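Local coordinates for fumarate reductase iron-sulfur subunit (Mycolicibacterium smegmatis, PDB 7D6V) that carries electrons through its iron-sulfur clusters from the flavoprotein subunit towards the membrane anchor and quinone in mycobacterial succinate dehydrogenase Sdh1, at the interface of chains B and A and the interface of chains A and C. Coordinates in Å, arbitrary orientation; residue numbers count along the deposited sequence, not the author numbering. Chains: chain A, Fumarate reductase iron-sulfur subunit; chain B, Succinate dehydrogenase subunit A; chain C, Succinate dehydrogenase (Membrane anchor subunit).

Chain A is the middle layer of the three-subunit complex, and the two contacts mark its two faces. Contact 1 joins it to the flavoprotein, chain B, through loop residues of the 2Fe-2S domain; contact 2 joins it to the membrane anchor, chain C, through helix 219-235. The centres of their C-alpha atoms lie about 38 Å apart, and they share no residue or secondary-structure element. Contact 1 pairs a loose salt bridge with apolar packing, whereas contact 2 gathers several chain C groups round one glutamate. Together they would help keep the iron-sulfur subunit between the flavoprotein and the membrane anchor, in keeping with an electron relay.

Contact 1: the interface of chains B and A. Residues chain B 41, 171, 530; chain A 51, 105.
A:Arg51 faces B:Leu41, B:Glu171 and B:Phe530 from loop on both sides, and three backbones turn through positive phi: A:Arg51 (63°), B:Glu171 and B:Phe530. The arginine is the centre of the patch. Its CG points away from the backbone N, and the bend at chi3 turns the guanidinium so that B:Leu41 CD1 lies over one of its faces. A salt bridge forms with B:Glu171, whose carboxylate OE2 lies 3.6 Å from A:Arg51 NE. The carboxylate and guanidinium planes are turned 56° apart, so the charges meet askew and not as a flat, two-pronged pair; the attraction is probably mainly electrostatic. B:Leu41 packs over the guanidinium of A:Arg51 with its methyl CD1 standing 3.8 Å above the plane and towards the rim. B:Leu41 CD1 also lies 4.0 Å from A:Arg51 CD, covering the last methylene of the chain as well as the charged head. B:Phe530 meets the other end of the residue: its ring reaches the backbone and CB, with B:Phe530 CZ 3.8 Å from A:Arg51 N, and does not stack on the guanidinium. The patch thus grips the arginine along its length. Such a contact would help hold the 2Fe-2S domain against the FAD-binding subunit. The same methyl, B:Leu41 CD1, also touches A:Val105 CG2 at 3.9 Å, roughly at right angles to its contact with the arginine.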
loop_
_atom_site.group_PDB
_atom_site.type_symbol
_atom_site.label_atom_id
_atom_site.label_comp_id
_atom_site.label_asym_id
_atom_site.label_seq_id
_atom_site.Cartn_x
_atom_site.Cartn_y
_atom_site.Cartn_z
ATOM N N LEU B 41 2.654 13.064 -0.108
ATOM C CA LEU B 41 3.912 12.560 -0.633
ATOM C C LEU B 41 3.700 11.943 -2.015
ATOM O O LEU B 41 2.585 11.591 -2.406
ATOM C CB LEU B 41 4.519 11.526 0.317
ATOM C CG LEU B 41 5.127 12.033 1.627
ATOM C CD1 LEU B 41 5.586 10.873 2.493
ATOM C CD2 LEU B 41 6.275 12.974 1.364
ATOM N N GLU B 171 4.112 17.438 -1.096
ATOM C CA GLU B 171 3.838 18.169 0.142
ATOM C C GLU B 171 3.665 19.662 -0.129
ATOM O O GLU B 171 4.102 20.509 0.649
ATOM C CB GLU B 171 4.935 17.933 1.184
ATOM C CG GLU B 171 5.047 16.512 1.719
ATOM C CD GLU B 171 3.851 16.088 2.540
ATOM O OE1 GLU B 171 3.246 16.957 3.198
ATOM O OE2 GLU B 171 3.523 14.886 2.547
ATOM N N PHE B 530 4.583 23.499 9.103
ATOM C CA PHE B 530 3.725 22.320 8.950
ATOM C C PHE B 530 2.627 22.320 10.018
ATOM O O PHE B 530 2.576 21.477 10.910
ATOM C CB PHE B 530 4.549 21.029 8.979
ATOM C CG PHE B 530 3.738 19.786 8.735
ATOM C CD1 PHE B 530 3.332 19.485 7.448
ATOM C CD2 PHE B 530 3.350 18.949 9.752
ATOM C CE1 PHE B 530 2.591 18.362 7.183
ATOM C CE2 PHE B 530 2.590 17.830 9.491
ATOM C CZ PHE B 530 2.215 17.537 8.204
ATOM N N ARG A 51 1.041 14.091 9.436
ATOM C CA ARG A 51 1.197 13.539 8.082
ATOM C C ARG A 51 0.547 12.156 7.938
ATOM O O ARG A 51 1.208 11.121 7.886
ATOM C CB ARG A 51 2.666 13.473 7.650
ATOM C CG ARG A 51 2.808 13.093 6.186
ATOM C CD ARG A 51 4.132 12.438 5.869
ATOM N NE ARG A 51 5.129 13.413 5.445
ATOM C CZ ARG A 51 6.433 13.286 5.653
ATOM N NH1 ARG A 51 6.907 12.217 6.274
ATOM N NH2 ARG A 51 7.263 14.227 5.236
ATOM N N VAL A 105 11.502 12.304 4.654
ATOM C CA VAL A 105 11.714 11.063 3.894
ATOM C C VAL A 105 11.932 11.489 2.446
ATOM O O VAL A 105 11.046 11.433 1.592
ATOM C CB VAL A 105 10.557 10.073 4.067
ATOM C CG1 VAL A 105 10.604 9.454 5.446
ATOM C CG2 VAL A 105 9.218 10.765 3.873
#

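Contact 2: the interface of chains A and C. Residues chain A 225, 228-229, 232; chain C 115, 153, 156, 208, 211.
A:Glu229 sits among C:Tyr115, C:Arg156, C:Ser208 and C:His211, and it carries the polar part of this contact. Hydrogen bonds come first. C:Arg156 NH2 donates to the backbone O of A:Glu229 at 2.8 Å, with the acceptor almost in the guanidinium plane. C:Arg156 NH2 also reaches the carboxylate oxygen A:Glu229 OE1 at 3.2 Å, a salt bridge as well as a bond, approaching well above the carboxylate plane. C:Ser208 OG gives A:Glu229 OE1 a longer bond of 3.3 Å from the opposite face, so two donors clasp this oxygen from above and below. A bend at chi2 (-66°) folds the glutamate chain and sets its carboxylate between them. The phenol OH of C:Tyr115 is modelled too close to OE2 for the geometry to be trusted. Ring contacts follow. A:Glu229 CB lies over the face of C:His211, 3.5 Å from the ring centroid, while the carboxylate plane stands 82° from that ring. A:Ile225 CG2 covers the middle of one face of C:Tyr115, 4.0 Å from its centroid, and A:Ile225 CG1 touches C:Tyr115 CD1 at 3.8 Å. A:Ala232 CB adds a further apolar contact, 4.1 Å from C:Arg156 CZ. All the chain A residues belong to helix 219-235, which lies against the anchor's helices 115-124, 155-175 and 207-215, docking the iron-sulfur subunit onto the membrane domain.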
loop_
_atom_site.group_PDB
_atom_site.type_symbol
_atom_site.label_atom_id
_atom_site.label_comp_id
_atom_site.label_asym_id
_atom_site.label_seq_id
_atom_site.Cartn_x
_atom_site.Cartn_y
_atom_site.Cartn_z
ATOM N N ILE A 225 18.222 -12.508 -0.021
ATOM C CA ILE A 225 19.040 -13.716 -0.149
ATOM C C ILE A 225 19.114 -14.207 -1.592
ATOM O O ILE A 225 20.213 -14.572 -2.038
ATOM C CB ILE A 225 18.548 -14.794 0.833
ATOM C CG1 ILE A 225 18.857 -14.378 2.270
ATOM C CG2 ILE A 225 19.193 -16.136 0.531
ATOM C CD1 ILE A 225 18.118 -15.171 3.309
ATOM N N LYS A 228 21.568 -11.939 -3.300
ATOM C CA LYS A 228 22.928 -12.233 -2.861
ATOM C C LYS A 228 23.460 -13.487 -3.541
ATOM O O LYS A 228 24.634 -13.546 -3.918
ATOM C CB LYS A 228 22.972 -12.383 -1.342
ATOM C CG LYS A 228 22.959 -11.066 -0.596
ATOM C CD LYS A 228 22.815 -11.277 0.894
ATOM C CE LYS A 228 22.918 -9.964 1.652
ATOM N NZ LYS A 228 24.324 -9.575 1.933
ATOM N N GLU A 229 22.606 -14.494 -3.715
ATOM C CA GLU A 229 23.023 -15.702 -4.419
ATOM C C GLU A 229 23.325 -15.420 -5.887
ATOM O O GLU A 229 24.275 -15.974 -6.448
ATOM C CB GLU A 229 21.951 -16.778 -4.277
ATOM C CG GLU A 229 21.849 -17.358 -2.880
ATOM C CD GLU A 229 23.092 -18.132 -2.479
ATOM O OE1 GLU A 229 23.390 -19.162 -3.117
ATOM O OE2 GLU A 229 23.776 -17.708 -1.527
ATOM N N ALA A 232 26.604 -13.701 -6.026
ATOM C CA ALA A 232 27.657 -14.695 -5.848
ATOM C C ALA A 232 27.879 -15.497 -7.123
ATOM O O ALA A 232 29.015 -15.865 -7.439
ATOM C CB ALA A 232 27.315 -15.617 -4.682
ATOM N N TYR C 115 22.658 -19.149 6.196
ATOM C CA TYR C 115 22.017 -17.841 6.232
ATOM C C TYR C 115 21.261 -17.624 7.538
ATOM O O TYR C 115 21.340 -16.545 8.131
ATOM C CB TYR C 115 21.092 -17.676 5.025
ATOM C CG TYR C 115 21.814 -17.307 3.745
ATOM C CD1 TYR C 115 22.081 -15.983 3.437
ATOM C CD2 TYR C 115 22.230 -18.279 2.850
ATOM C CE1 TYR C 115 22.736 -15.636 2.283
ATOM C CE2 TYR C 115 22.890 -17.940 1.689
ATOM C CZ TYR C 115 23.140 -16.614 1.413
ATOM O OH TYR C 115 23.794 -16.258 0.261
ATOM N N ASN C 153 30.029 -15.969 1.160
ATOM C CA ASN C 153 29.393 -16.164 -0.134
ATOM C C ASN C 153 29.730 -17.502 -0.777
ATOM O O ASN C 153 29.218 -17.789 -1.863
ATOM C CB ASN C 153 29.784 -15.027 -1.079
ATOM C CG ASN C 153 29.220 -13.693 -0.648
ATOM O OD1 ASN C 153 28.017 -13.457 -0.741
ATOM N ND2 ASN C 153 30.086 -12.811 -0.175
ATOM N N ARG C 156 27.398 -22.236 -0.854
ATOM C CA ARG C 156 26.886 -23.300 -1.716
ATOM C C ARG C 156 27.854 -24.473 -1.816
ATOM O O ARG C 156 27.428 -25.620 -1.999
ATOM C CB ARG C 156 26.574 -22.739 -3.102
ATOM C CG ARG C 156 27.740 -22.041 -3.773
ATOM C CD ARG C 156 27.320 -21.400 -5.080
ATOM N NE ARG C 156 26.487 -20.224 -4.856
ATOM C CZ ARG C 156 26.134 -19.366 -5.805
ATOM N NH1 ARG C 156 26.543 -19.548 -7.050
ATOM N NH2 ARG C 156 25.374 -18.325 -5.510
ATOM N N SER C 208 20.705 -21.849 -0.402
ATOM C CA SER C 208 21.483 -22.106 -1.608
ATOM C C SER C 208 20.858 -23.205 -2.452
ATOM O O SER C 208 20.948 -23.164 -3.682
ATOM C CB SER C 208 22.920 -22.468 -1.245
ATOM O OG SER C 208 23.602 -21.358 -0.698
ATOM N N HIS C 211 18.156 -21.567 -4.488
ATOM C CA HIS C 211 18.721 -20.848 -5.622
ATOM C C HIS C 211 19.176 -21.804 -6.719
ATOM O O HIS C 211 18.911 -21.570 -7.903
ATOM C CB HIS C 211 19.881 -19.982 -5.139
ATOM C CG HIS C 211 20.624 -19.294 -6.237
ATOM N ND1 HIS C 211 21.861 -19.717 -6.668
ATOM C CD2 HIS C 211 20.317 -18.206 -6.980
ATOM C CE1 HIS C 211 22.279 -18.925 -7.636
ATOM N NE2 HIS C 211 21.362 -18.000 -7.845
#